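Local atomic coordinates of trichothecene 3-O-acetyltransferase (Gibberella zeae, PDB entry 2RKV), a protein that catalyses transfer of an acetyl group from acetyl-coenzyme A to the 3-hydroxyl of trichothecene mycotoxins such as T-2 toxin, as a member of the BAHD superfamily. Residues S40-G45 against I137-N142; R48-V53 against E79-V84; G58-E63 against N153-A158; L171-R176 against E182-A187. All coordinates share one frame; numbering follows the deposited sequence.

In the fold
All segments except 182-187 fall in the N-terminal family region, and the four contacts show how one layered half of a BAHD acyltransferase is tied together. Contacts 1 and 2, centres about 10 Å apart, use successive parts of helix 35-52, which lies against neighbouring strands 137-144 and 83-88 of a mixed sheet; the interval spanned by contact 2 falls within that of contact 1. Contact 3, about 19 Å from contact 1, crosses it along the chain. Contact 4 comes last and joins helix 161-176, which packs on helix 35-52, to helix 182-187. Contacts 1, 2 and 4 thus share the helix layer over the sheet, while contact 3 lies where its strand 147-155 leads to the toxin.

Contact 1: residues S40-G45 against I137-N142; sequences STFEQG and ILLQLN
Leu139 is the first residue of segment 137-142 to meet the helix, and it does so at the rim of the Phe42 ring. Its CD2 methyl lies near the ring plane, 3.7 Å from Phe42 CZ, with Leu139 CB a little farther off, by CE1. Gln140 turns to the other face of the sheet, where its NE2 donates to Asn142 OD1 at 2.9 Å, the oxygen lying in the plane of the glutamine amide and the bond nearly straight. Leu141 returns to the helix side and covers a face of the same ring: its CD2 sits 4.3 Å from the centroid of Phe42, only 7° off the normal, a CH-pi contact, while CD1 reaches Phe42 CD1 at 3.8 Å. Phe42 receives both leucines because its CG is anti to the backbone N (chi1 -158°), which carries the ring off the helix toward the strand. Leu150 of the adjoining strand and Leu171 and Cys175 of helix 161-176 also touch it. With no hydrogen bond joining them, the two segments meet here through apolar packing, one leucine at the edge of the ring and one over its face.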
loop_
_atom_site.group_PDB
_atom_site.type_symbol
_atom_site.label_atom_id
_atom_site.label_comp_id
_atom_site.label_asym_id
_atom_site.label_seq_id
_atom_site.Cartn_x
_atom_site.Cartn_y
_atom_site.Cartn_z
ATOM N N SER A 40 -5.334 -5.260 27.247
ATOM C CA SER A 40 -4.812 -6.562 27.695
ATOM C C SER A 40 -5.065 -7.678 26.664
ATOM O O SER A 40 -4.205 -8.533 26.441
ATOM C CB SER A 40 -5.345 -6.935 29.079
ATOM O OG SER A 40 -6.745 -6.989 29.077
ATOM N N THR A 41 -6.232 -7.659 26.025
ATOM C CA THR A 41 -6.530 -8.620 24.955
ATOM C C THR A 41 -5.529 -8.466 23.819
ATOM O O THR A 41 -4.986 -9.454 23.317
ATOM C CB THR A 41 -7.964 -8.455 24.422
ATOM O OG1 THR A 41 -8.879 -8.875 25.443
ATOM C CG2 THR A 41 -8.183 -9.295 23.134
ATOM N N PHE A 42 -5.267 -7.224 23.436
ATOM C CA PHE A 42 -4.320 -6.959 22.355
ATOM C C PHE A 42 -2.888 -7.380 22.717
ATOM O O PHE A 42 -2.191 -8.006 21.911
ATOM C CB PHE A 42 -4.387 -5.485 21.965
ATOM C CG PHE A 42 -3.888 -5.206 20.584
ATOM C CD1 PHE A 42 -2.644 -4.603 20.392
ATOM C CD2 PHE A 42 -4.658 -5.537 19.475
ATOM C CE1 PHE A 42 -2.167 -4.340 19.111
ATOM C CE2 PHE A 42 -4.196 -5.273 18.190
ATOM C CZ PHE A 42 -2.946 -4.674 18.011
ATOM N N GLU A 43 -2.461 -7.082 23.943
ATOM C CA GLU A 43 -1.113 -7.444 24.378
ATOM C C GLU A 43 -0.939 -8.957 24.457
ATOM O O GLU A 43 0.104 -9.491 24.065
ATOM C CB GLU A 43 -0.751 -6.735 25.691
ATOM C CG GLU A 43 -0.600 -5.227 25.473
ATOM C CD GLU A 43 0.269 -4.531 26.500
ATOM O OE1 GLU A 43 -0.162 -4.402 27.665
ATOM O OE2 GLU A 43 1.374 -4.076 26.126
ATOM N N GLN A 44 -1.980 -9.639 24.935
ATOM C CA GLN A 44 -1.961 -11.095 25.015
ATOM C C GLN A 44 -1.915 -11.712 23.610
ATOM O O GLN A 44 -1.227 -12.717 23.388
ATOM C CB GLN A 44 -3.152 -11.603 25.840
ATOM C CG GLN A 44 -2.957 -11.410 27.345
ATOM C CD GLN A 44 -4.254 -11.188 28.119
ATOM O OE1 GLN A 44 -5.356 -11.412 27.613
ATOM N NE2 GLN A 44 -4.121 -10.730 29.359
ATOM N N GLY A 45 -2.618 -11.095 22.659
ATOM C CA GLY A 45 -2.574 -11.530 21.261
ATOM C C GLY A 45 -1.170 -11.405 20.689
ATOM O O GLY A 45 -0.665 -12.328 20.035
ATOM N N ILE A 137 7.224 -4.963 12.462
ATOM C CA ILE A 137 5.896 -4.354 12.615
ATOM C C ILE A 137 5.822 -3.513 13.875
ATOM O O ILE A 137 6.506 -3.783 14.859
ATOM C CB ILE A 137 4.720 -5.376 12.613
ATOM C CG1 ILE A 137 4.955 -6.529 13.594
ATOM C CG2 ILE A 137 4.427 -5.878 11.206
ATOM C CD1 ILE A 137 3.671 -7.253 13.991
ATOM N N LEU A 138 5.014 -2.455 13.821
ATOM C CA LEU A 138 4.779 -1.591 14.971
ATOM C C LEU A 138 3.292 -1.306 15.055
ATOM O O LEU A 138 2.634 -1.164 14.024
ATOM C CB LEU A 138 5.545 -0.270 14.840
ATOM C CG LEU A 138 7.075 -0.302 14.911
ATOM C CD1 LEU A 138 7.652 1.026 14.456
ATOM C CD2 LEU A 138 7.556 -0.620 16.323
ATOM N N LEU A 139 2.766 -1.224 16.276
ATOM C CA LEU A 139 1.324 -1.024 16.484
ATOM C C LEU A 139 1.055 0.177 17.394
ATOM O O LEU A 139 1.871 0.510 18.246
ATOM C CB LEU A 139 0.720 -2.289 17.090
ATOM C CG LEU A 139 1.023 -3.463 16.144
ATOM C CD1 LEU A 139 2.025 -4.450 16.751
ATOM C CD2 LEU A 139 -0.227 -4.119 15.589
ATOM N N GLN A 140 -0.091 0.824 17.199
ATOM C CA GLN A 140 -0.527 1.889 18.093
ATOM C C GLN A 140 -2.023 1.763 18.336
ATOM O O GLN A 140 -2.811 1.631 17.388
ATOM C CB GLN A 140 -0.165 3.272 17.533
ATOM C CG GLN A 140 -0.447 4.432 18.509
ATOM C CD GLN A 140 0.477 5.610 18.290
ATOM O OE1 GLN A 140 1.689 5.443 18.173
ATOM N NE2 GLN A 140 -0.095 6.816 18.244
ATOM N N LEU A 141 -2.395 1.757 19.614
ATOM C CA LEU A 141 -3.795 1.800 20.024
ATOM C C LEU A 141 -4.067 3.214 20.500
ATOM O O LEU A 141 -3.459 3.655 21.463
ATOM C CB LEU A 141 -4.063 0.830 21.181
ATOM C CG LEU A 141 -4.010 -0.664 20.849
ATOM C CD1 LEU A 141 -4.076 -1.518 22.127
ATOM C CD2 LEU A 141 -5.123 -1.051 19.885
ATOM N N ASN A 142 -4.979 3.906 19.820
ATOM C CA ASN A 142 -5.323 5.286 20.160
ATOM C C ASN A 142 -6.735 5.337 20.717
ATOM O O ASN A 142 -7.688 5.003 20.008
ATOM C CB ASN A 142 -5.248 6.177 18.916
ATOM C CG ASN A 142 -3.901 6.118 18.231
ATOM O OD1 ASN A 142 -2.956 6.803 18.631
ATOM N ND2 ASN A 142 -3.803 5.298 17.175
#

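Contact 2: residues R48-V53 against E79-V84; sequences RFSEAV and EDVPRV
Ser50 and Val81 bring the two backbones close together, with Ser50 CA and Val81 CA 5.7 Å apart. One segment is the last part of helix 35-52, which Val53 ends by leaving helical geometry; the other is a loop that turns into strand 83-88. So near an approach suits a small residue on the helix, and the serine side chain is the one that faces the loop. Its OG is anti to the carbonyl carbon (chi1 -59°), a setting in which the hydroxyl bonds back to Leu46 O one turn earlier. The same oxygen abuts the ring of Pro82, with Ser50 OG 3.0 Å from Pro82 CD, a tight van der Waals fit. Ser50 CB meanwhile rests 3.5 Å from Asp80 O, and Val81 adds its CG1 methyl 3.9 Å from Ser50 OG. The loop has a clasp of its own: a salt bridge in which Arg83 grips Glu79 side-on, NE to OE1 at 2.8 Å and NH2 to OE2 at 2.7 Å. Both oxygens lie close to the guanidinium plane, yet the nitrogens meet them from above the carboxylate plane, about 40° out of it, so the two groups are tilted against each other. Pro82 also packs on Ile137 and Leu139. This is helix-on-sheet packing of an alpha/beta fold, made where a helix end meets the loop leading into an outermost strand.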
loop_
_atom_site.group_PDB
_atom_site.type_symbol
_atom_site.label_atom_id
_atom_site.label_comp_id
_atom_site.label_asym_id
_atom_site.label_seq_id
_atom_site.Cartn_x
_atom_site.Cartn_y
_atom_site.Cartn_z
ATOM N N ARG A 48 1.020 -14.205 22.158
ATOM C CA ARG A 48 0.708 -15.494 21.526
ATOM C C ARG A 48 1.242 -15.596 20.103
ATOM O O ARG A 48 1.792 -16.626 19.703
ATOM C CB ARG A 48 -0.799 -15.732 21.513
ATOM C CG ARG A 48 -1.329 -16.156 22.853
ATOM C CD ARG A 48 -2.669 -16.835 22.681
ATOM N NE ARG A 48 -3.700 -15.825 22.559
ATOM C CZ ARG A 48 -4.403 -15.361 23.581
ATOM N NH1 ARG A 48 -5.324 -14.434 23.374
ATOM N NH2 ARG A 48 -4.187 -15.829 24.805
ATOM N N PHE A 49 1.081 -14.518 19.344
ATOM C CA PHE A 49 1.532 -14.489 17.961
ATOM C C PHE A 49 3.056 -14.651 17.905
ATOM O O PHE A 49 3.580 -15.456 17.121
ATOM C CB PHE A 49 1.066 -13.177 17.321
ATOM C CG PHE A 49 1.209 -13.121 15.812
ATOM C CD1 PHE A 49 0.986 -11.915 15.147
ATOM C CD2 PHE A 49 1.540 -14.250 15.061
ATOM C CE1 PHE A 49 1.101 -11.823 13.757
ATOM C CE2 PHE A 49 1.658 -14.164 13.661
ATOM C CZ PHE A 49 1.424 -12.945 13.018
ATOM N N SER A 50 3.758 -13.905 18.760
ATOM C CA SER A 50 5.224 -13.948 18.829
ATOM C C SER A 50 5.740 -15.325 19.233
ATOM O O SER A 50 6.774 -15.786 18.746
ATOM C CB SER A 50 5.748 -12.914 19.834
ATOM O OG SER A 50 5.337 -11.618 19.463
ATOM N N GLU A 51 5.008 -15.981 20.127
ATOM C CA GLU A 51 5.386 -17.322 20.551
ATOM C C GLU A 51 5.254 -18.300 19.387
ATOM O O GLU A 51 6.140 -19.137 19.174
ATOM C CB GLU A 51 4.554 -17.759 21.762
ATOM C CG GLU A 51 4.927 -16.998 23.023
ATOM C CD GLU A 51 3.961 -17.215 24.172
ATOM O OE1 GLU A 51 2.782 -17.563 23.925
ATOM O OE2 GLU A 51 4.384 -17.017 25.331
ATOM N N ALA A 52 4.172 -18.160 18.618
ATOM C CA ALA A 52 3.915 -19.012 17.456
ATOM C C ALA A 52 4.872 -18.740 16.283
ATOM O O ALA A 52 5.364 -19.675 15.647
ATOM C CB ALA A 52 2.462 -18.865 17.009
ATOM N N VAL A 53 5.113 -17.457 16.002
ATOM C CA VAL A 53 5.944 -17.023 14.875
ATOM C C VAL A 53 6.903 -15.942 15.369
ATOM O O VAL A 53 6.637 -14.740 15.222
ATOM C CB VAL A 53 5.071 -16.512 13.695
ATOM C CG1 VAL A 53 5.930 -16.175 12.477
ATOM C CG2 VAL A 53 4.008 -17.564 13.319
ATOM N N GLU A 79 12.994 -7.554 19.840
ATOM C CA GLU A 79 12.391 -7.615 21.173
ATOM C C GLU A 79 11.478 -8.841 21.303
ATOM O O GLU A 79 11.209 -9.513 20.304
ATOM C CB GLU A 79 11.689 -6.286 21.504
ATOM C CG GLU A 79 12.705 -5.150 21.648
ATOM C CD GLU A 79 12.101 -3.791 21.961
ATOM O OE1 GLU A 79 10.869 -3.619 21.889
ATOM O OE2 GLU A 79 12.894 -2.880 22.277
ATOM N N ASP A 80 11.023 -9.137 22.524
ATOM C CA ASP A 80 10.223 -10.342 22.785
ATOM C C ASP A 80 8.902 -10.368 22.016
ATOM O O ASP A 80 8.472 -11.416 21.531
ATOM C CB ASP A 80 9.945 -10.490 24.290
ATOM C CG ASP A 80 11.183 -10.886 25.080
ATOM O OD1 ASP A 80 12.187 -11.317 24.474
ATOM O OD2 ASP A 80 11.140 -10.771 26.321
ATOM N N VAL A 81 8.267 -9.202 21.922
ATOM C CA VAL A 81 7.003 -9.045 21.217
ATOM C C VAL A 81 7.068 -7.807 20.315
ATOM O O VAL A 81 7.913 -6.928 20.534
ATOM C CB VAL A 81 5.814 -8.918 22.210
ATOM C CG1 VAL A 81 5.664 -10.199 23.036
ATOM C CG2 VAL A 81 5.977 -7.688 23.112
ATOM N N PRO A 82 6.196 -7.735 19.284
ATOM C CA PRO A 82 6.147 -6.482 18.525
ATOM C C PRO A 82 5.710 -5.338 19.437
ATOM O O PRO A 82 4.876 -5.552 20.319
ATOM C CB PRO A 82 5.061 -6.747 17.479
ATOM C CG PRO A 82 4.975 -8.229 17.375
ATOM C CD PRO A 82 5.226 -8.717 18.767
ATOM N N ARG A 83 6.284 -4.155 19.235
ATOM C CA ARG A 83 5.972 -2.990 20.068
ATOM C C ARG A 83 4.584 -2.440 19.782
ATOM O O ARG A 83 4.249 -2.161 18.623
ATOM C CB ARG A 83 6.980 -1.868 19.826
ATOM C CG ARG A 83 8.388 -2.148 20.336
ATOM C CD ARG A 83 9.334 -1.041 19.907
ATOM N NE ARG A 83 10.622 -1.134 20.591
ATOM C CZ ARG A 83 11.601 -0.237 20.488
ATOM N NH1 ARG A 83 11.451 0.836 19.720
ATOM N NH2 ARG A 83 12.731 -0.413 21.155
ATOM N N VAL A 84 3.790 -2.281 20.838
ATOM C CA VAL A 84 2.551 -1.503 20.761
ATOM C C VAL A 84 2.658 -0.280 21.671
ATOM O O VAL A 84 3.153 -0.365 22.797
ATOM C CB VAL A 84 1.263 -2.347 21.053
ATOM C CG1 VAL A 84 1.211 -2.820 22.493
ATOM C CG2 VAL A 84 -0.012 -1.553 20.692
#

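Contact 3: residues G58-E63 against N153-A158; sequences GQVKAE and NGQHGA. With ZBA (12,13-Epoxytrichothec-9-ene-3,4,8,15-tetrol-4,15-diacetate-8-isovalerate), chain D.
Val60 supplies the apolar part of this contact, reaching from strand 59-63 to the turn that follows strand 147-155. Its CG2 branch, anti to the carbonyl carbon while CG1 is anti to the backbone N (chi1 173°), does most of the touching: Val60 CG2 lies 3.9 Å from Ala158 CB and 4.0 Å from Gln155 CG. The glutamine chain, bent at chi2, passes the valine at about a right angle, and its aliphatic carbons offer the methyl a greasy flank. Backbone bonding shapes the second segment: Ala158 N donates to Gln155 O at 2.9 Å, closing the turn in which His156, Gly157 and Ala158 take helical angles. Ala158 O is held in its turn by Arg192. The polar contact with the toxin lies away from Val60. His156 points in the other direction, and its NE2 meets O16 of the bound T-2 toxin at 2.7 Å, in the plane of the imidazole and in an almost straight hydrogen bond (177°). O16 is the C3 hydroxyl, the group that this enzyme acetylates. Beside it, His156 CE1 lies 3.3 Å from C43, the methyl of the C4 acetate, and the toxin is also hydrogen-bonded to Tyr413 OH. His156 opens the HXXXD sequence motif of BAHD enzymes, whose histidine is generally taken as the general base. An imidazole nitrogen lined up so directly with the acceptor hydroxyl is consistent with that role, while Gln155 and Ala158, at either end of the turn, pack against Val60.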
loop_
_atom_site.group_PDB
_atom_site.type_symbol
_atom_site.label_atom_id
_atom_site.label_comp_id
_atom_site.label_asym_id
_atom_site.label_seq_id
_atom_site.Cartn_x
_atom_site.Cartn_y
_atom_site.Cartn_z
ATOM N N GLY A 58 10.739 -9.313 15.272
ATOM C CA GLY A 58 12.104 -9.004 14.868
ATOM C C GLY A 58 12.269 -7.617 14.268
ATOM O O GLY A 58 11.347 -6.793 14.309
ATOM N N GLN A 59 13.446 -7.379 13.699
ATOM C CA GLN A 59 13.779 -6.114 13.043
ATOM C C GLN A 59 14.441 -6.427 11.708
ATOM O O GLN A 59 15.020 -7.508 11.535
ATOM C CB GLN A 59 14.744 -5.294 13.923
ATOM C CG GLN A 59 16.101 -5.981 14.122
ATOM C CD GLN A 59 17.069 -5.183 14.970
ATOM O OE1 GLN A 59 17.373 -4.025 14.665
ATOM N NE2 GLN A 59 17.590 -5.814 16.020
ATOM N N VAL A 60 14.382 -5.477 10.779
ATOM C CA VAL A 60 15.072 -5.605 9.499
ATOM C C VAL A 60 16.453 -4.974 9.645
ATOM O O VAL A 60 16.563 -3.790 9.992
ATOM C CB VAL A 60 14.262 -4.916 8.363
ATOM C CG1 VAL A 60 15.059 -4.892 7.052
ATOM C CG2 VAL A 60 12.907 -5.610 8.176
ATOM N N LYS A 61 17.503 -5.759 9.404
ATOM C CA LYS A 61 18.875 -5.281 9.589
ATOM C C LYS A 61 19.754 -5.562 8.379
ATOM O O LYS A 61 19.872 -6.710 7.945
ATOM C CB LYS A 61 19.500 -5.890 10.844
ATOM C CG LYS A 61 20.801 -5.226 11.234
ATOM C CD LYS A 61 20.860 -4.956 12.732
ATOM C CE LYS A 61 21.990 -3.983 13.065
ATOM N NZ LYS A 61 21.733 -2.596 12.554
ATOM N N ALA A 62 20.361 -4.500 7.843
ATOM C CA ALA A 62 21.262 -4.611 6.704
ATOM C C ALA A 62 22.670 -4.965 7.157
ATOM O O ALA A 62 23.100 -4.583 8.251
ATOM C CB ALA A 62 21.268 -3.300 5.905
ATOM N N GLU A 63 23.374 -5.711 6.314
ATOM C CA GLU A 63 24.785 -6.016 6.518
ATOM C C GLU A 63 25.530 -6.041 5.179
ATOM O O GLU A 63 24.898 -6.078 4.114
ATOM C CB GLU A 63 24.946 -7.355 7.240
ATOM C CG GLU A 63 24.470 -8.558 6.457
ATOM C CD GLU A 63 24.543 -9.837 7.274
ATOM O OE1 GLU A 63 25.153 -10.801 6.774
ATOM O OE2 GLU A 63 24.015 -9.865 8.411
ATOM N N ASN A 153 1.904 -0.407 11.403
ATOM C CA ASN A 153 3.025 -0.088 10.514
ATOM C C ASN A 153 3.749 -1.367 10.148
ATOM O O ASN A 153 4.045 -2.177 11.026
ATOM C CB ASN A 153 4.049 0.800 11.228
ATOM C CG ASN A 153 3.643 2.256 11.266
ATOM O OD1 ASN A 153 2.470 2.584 11.407
ATOM N ND2 ASN A 153 4.624 3.137 11.123
ATOM N N GLY A 154 4.046 -1.544 8.863
ATOM C CA GLY A 154 4.876 -2.667 8.415
ATOM C C GLY A 154 6.088 -2.166 7.651
ATOM O O GLY A 154 5.957 -1.323 6.761
ATOM N N GLN A 155 7.266 -2.697 7.981
ATOM C CA GLN A 155 8.499 -2.338 7.277
ATOM C C GLN A 155 8.377 -2.827 5.838
ATOM O O GLN A 155 8.221 -4.028 5.611
ATOM C CB GLN A 155 9.711 -2.984 7.954
ATOM C CG GLN A 155 10.988 -2.156 7.832
ATOM C CD GLN A 155 11.343 -1.886 6.392
ATOM O OE1 GLN A 155 11.330 -0.733 5.937
ATOM N NE2 GLN A 155 11.614 -2.941 5.653
ATOM N N HIS A 156 8.442 -1.940 4.854
ATOM C CA HIS A 156 8.114 -2.327 3.497
ATOM C C HIS A 156 9.060 -3.303 2.803
ATOM O O HIS A 156 8.658 -3.917 1.890
ATOM C CB HIS A 156 7.897 -1.080 2.585
ATOM C CG HIS A 156 6.913 -1.268 1.463
ATOM N ND1 HIS A 156 6.777 -2.421 0.736
ATOM C CD2 HIS A 156 6.001 -0.419 0.959
ATOM C CE1 HIS A 156 5.842 -2.269 -0.180
ATOM N NE2 HIS A 156 5.364 -1.052 -0.071
ATOM N N GLY A 157 10.307 -3.342 3.226
ATOM C CA GLY A 157 11.222 -4.382 2.727
ATOM C C GLY A 157 10.769 -5.767 3.186
ATOM O O GLY A 157 10.967 -6.765 2.488
ATOM N N ALA A 158 10.148 -5.810 4.360
ATOM C CA ALA A 158 9.681 -7.067 4.961
ATOM C C ALA A 158 8.298 -7.495 4.494
ATOM O O ALA A 158 7.941 -8.671 4.600
ATOM C CB ALA A 158 9.698 -6.964 6.481
HETATM O O18 ZBA D . 6.985 7.092 -3.802
HETATM C C44 ZBA D . 7.607 6.582 -2.962
HETATM C C45 ZBA D . 9.007 6.905 -2.586
HETATM C C46 ZBA D . 9.070 7.671 -1.346
HETATM C C48 ZBA D . 8.337 8.904 -1.477
HETATM C C47 ZBA D . 10.415 8.157 -0.902
HETATM O O17 ZBA D . 7.076 5.627 -2.191
HETATM C C31 ZBA D . 5.673 5.322 -2.239
HETATM C C30 ZBA D . 5.348 4.353 -3.325
HETATM C C32 ZBA D . 5.321 4.870 -0.872
HETATM C C39 ZBA D . 5.517 5.920 0.198
HETATM C C33 ZBA D . 4.916 3.660 -0.635
HETATM C C34 ZBA D . 4.731 2.618 -1.670
HETATM O O10 ZBA D . 3.319 2.641 -1.958
HETATM C C29 ZBA D . 5.507 2.873 -2.976
HETATM C C38 ZBA D . 6.979 2.564 -2.724
HETATM O O12 ZBA D . 7.802 3.324 -3.596
HETATM C C40 ZBA D . 8.903 2.816 -4.124
HETATM C C41 ZBA D . 9.591 3.848 -4.987
HETATM O O13 ZBA D . 9.300 1.759 -3.997
HETATM C C28 ZBA D . 4.940 1.922 -4.112
HETATM C C37 ZBA D . 5.743 1.969 -5.427
HETATM C C35 ZBA D . 3.471 2.282 -4.290
HETATM C C25 ZBA D . 2.880 1.828 -3.006
HETATM C C36 ZBA D . 2.848 3.088 -5.302
HETATM O O11 ZBA D . 2.870 1.688 -5.450
HETATM C C27 ZBA D . 4.774 0.470 -3.553
HETATM C C26 ZBA D . 3.399 0.428 -2.912
HETATM O O16 ZBA D . 3.420 -0.052 -1.597
HETATM O O14 ZBA D . 4.745 -0.385 -4.701
HETATM C C42 ZBA D . 5.105 -1.662 -4.741
HETATM O O15 ZBA D . 5.052 -2.310 -5.735
HETATM C C43 ZBA D . 5.497 -2.140 -3.442
#

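Contact 4: residues L171-R176 against E182-A187; sequences LSKACR and EEEMTA
Glu184 OE1 is gripped twice, by Lys173 NZ across the contact at 2.8 Å and by Thr181 N just ahead of its own helix. The motif is an interhelical salt bridge: helix 161-176 and the short helix 182-187 follow each other through a five-residue connection, and this pair of charges spans them where the nearest CA atoms, those of Lys173 and Glu184, are still 11.2 Å apart. Two long chains make up the distance, coming from opposite directions. Lys173 is extended beyond CG, and Glu184 likewise, with CD anti to CA (chi2 161°), so that the charged ends meet. The ammonium approaches OE1 on its syn lone pair, the side of the second oxygen, and so lies near both; its bond to Glu184 OE2, at 2.9 Å, is weak. The bond from Thr181 would also be expected to favour the charged carboxylate. The longer helix has further ties to its surroundings: Ser172 OG is hydrogen-bonded to Phe390 N, and Ala174 O accepts from Arg48 NE. The lysine carbon chain follows its nitrogen in, bringing Lys173 CE to 3.5 Å from Glu184 OE2.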
loop_
_atom_site.group_PDB
_atom_site.type_symbol
_atom_site.label_atom_id
_atom_site.label_comp_id
_atom_site.label_asym_id
_atom_site.label_seq_id
_atom_site.Cartn_x
_atom_site.Cartn_y
_atom_site.Cartn_z
ATOM N N LEU A 171 -2.674 -11.919 13.537
ATOM C CA LEU A 171 -2.699 -11.221 14.817
ATOM C C LEU A 171 -4.134 -11.219 15.367
ATOM O O LEU A 171 -4.339 -11.442 16.566
ATOM C CB LEU A 171 -2.143 -9.800 14.702
ATOM C CG LEU A 171 -2.325 -8.891 15.928
ATOM C CD1 LEU A 171 -1.695 -9.507 17.193
ATOM C CD2 LEU A 171 -1.755 -7.500 15.644
ATOM N N SER A 172 -5.129 -10.996 14.500
ATOM C CA SER A 172 -6.519 -11.028 14.966
ATOM C C SER A 172 -6.878 -12.398 15.556
ATOM O O SER A 172 -7.466 -12.477 16.637
ATOM C CB SER A 172 -7.505 -10.633 13.863
ATOM O OG SER A 172 -8.808 -10.469 14.415
ATOM N N LYS A 173 -6.489 -13.466 14.860
ATOM C CA LYS A 173 -6.680 -14.832 15.373
ATOM C C LYS A 173 -6.032 -14.981 16.743
ATOM O O LYS A 173 -6.636 -15.499 17.680
ATOM C CB LYS A 173 -6.068 -15.867 14.431
ATOM C CG LYS A 173 -6.859 -16.101 13.150
ATOM C CD LYS A 173 -6.448 -17.434 12.524
ATOM C CE LYS A 173 -7.298 -17.766 11.300
ATOM N NZ LYS A 173 -7.026 -19.172 10.839
ATOM N N ALA A 174 -4.790 -14.523 16.848
ATOM C CA ALA A 174 -4.030 -14.669 18.092
ATOM C C ALA A 174 -4.715 -13.931 19.245
ATOM O O ALA A 174 -4.774 -14.446 20.360
ATOM C CB ALA A 174 -2.610 -14.186 17.906
ATOM N N CYS A 175 -5.231 -12.731 18.978
ATOM C CA CYS A 175 -5.996 -11.972 19.980
ATOM C C CYS A 175 -7.225 -12.743 20.478
ATOM O O CYS A 175 -7.574 -12.694 21.663
ATOM C CB CYS A 175 -6.410 -10.612 19.411
ATOM S SG CYS A 175 -5.055 -9.453 19.255
ATOM N N ARG A 176 -7.874 -13.457 19.561
ATOM C CA ARG A 176 -9.041 -14.266 19.894
ATOM C C ARG A 176 -8.682 -15.618 20.519
ATOM O O ARG A 176 -9.557 -16.325 21.016
ATOM C CB ARG A 176 -9.886 -14.501 18.636
ATOM C CG ARG A 176 -10.512 -13.240 18.048
ATOM C CD ARG A 176 -11.379 -13.557 16.815
ATOM N NE ARG A 176 -12.401 -14.558 17.125
ATOM C CZ ARG A 176 -13.683 -14.289 17.387
ATOM N NH1 ARG A 176 -14.135 -13.042 17.347
ATOM N NH2 ARG A 176 -14.524 -15.281 17.683
ATOM N N GLU A 182 -2.404 -25.199 9.517
ATOM C CA GLU A 182 -1.108 -25.657 9.036
ATOM C C GLU A 182 -0.645 -24.852 7.816
ATOM O O GLU A 182 0.528 -24.475 7.729
ATOM C CB GLU A 182 -1.133 -27.158 8.741
ATOM C CG GLU A 182 -1.251 -28.014 9.993
ATOM N N GLU A 183 -1.561 -24.578 6.884
ATOM C CA GLU A 183 -1.230 -23.771 5.694
ATOM C C GLU A 183 -0.764 -22.362 6.077
ATOM O O GLU A 183 0.151 -21.819 5.461
ATOM C CB GLU A 183 -2.418 -23.680 4.726
ATOM C CG GLU A 183 -2.041 -23.178 3.312
ATOM C CD GLU A 183 -1.903 -21.649 3.200
ATOM O OE1 GLU A 183 -2.563 -20.916 3.969
ATOM O OE2 GLU A 183 -1.121 -21.183 2.331
ATOM N N GLU A 184 -1.405 -21.771 7.084
ATOM C CA GLU A 184 -1.014 -20.432 7.545
ATOM C C GLU A 184 0.398 -20.462 8.107
ATOM O O GLU A 184 1.236 -19.629 7.750
ATOM C CB GLU A 184 -2.010 -19.885 8.582
ATOM C CG GLU A 184 -3.291 -19.416 7.936
ATOM C CD GLU A 184 -4.472 -19.283 8.891
ATOM O OE1 GLU A 184 -4.404 -19.702 10.074
ATOM O OE2 GLU A 184 -5.495 -18.756 8.429
ATOM N N MET A 185 0.664 -21.449 8.963
ATOM C CA MET A 185 1.989 -21.611 9.557
ATOM C C MET A 185 3.068 -21.881 8.502
ATOM O O MET A 185 4.193 -21.366 8.599
ATOM C CB MET A 185 1.957 -22.709 10.625
ATOM C CG MET A 185 1.198 -22.309 11.881
ATOM S SD MET A 185 2.040 -21.019 12.841
ATOM C CE MET A 185 3.415 -21.957 13.520
ATOM N N THR A 186 2.717 -22.663 7.481
ATOM C CA THR A 186 3.632 -22.927 6.374
ATOM C C THR A 186 3.939 -21.645 5.592
ATOM O O THR A 186 5.113 -21.323 5.353
ATOM C CB THR A 186 3.069 -24.012 5.447
ATOM O OG1 THR A 186 3.058 -25.256 6.161
ATOM C CG2 THR A 186 3.914 -24.159 4.193
ATOM N N ALA A 187 2.886 -20.917 5.216
ATOM C CA ALA A 187 3.039 -19.667 4.455
ATOM C C ALA A 187 3.896 -18.640 5.205
ATOM O O ALA A 187 4.743 -17.973 4.611
ATOM C CB ALA A 187 1.674 -19.086 4.096
#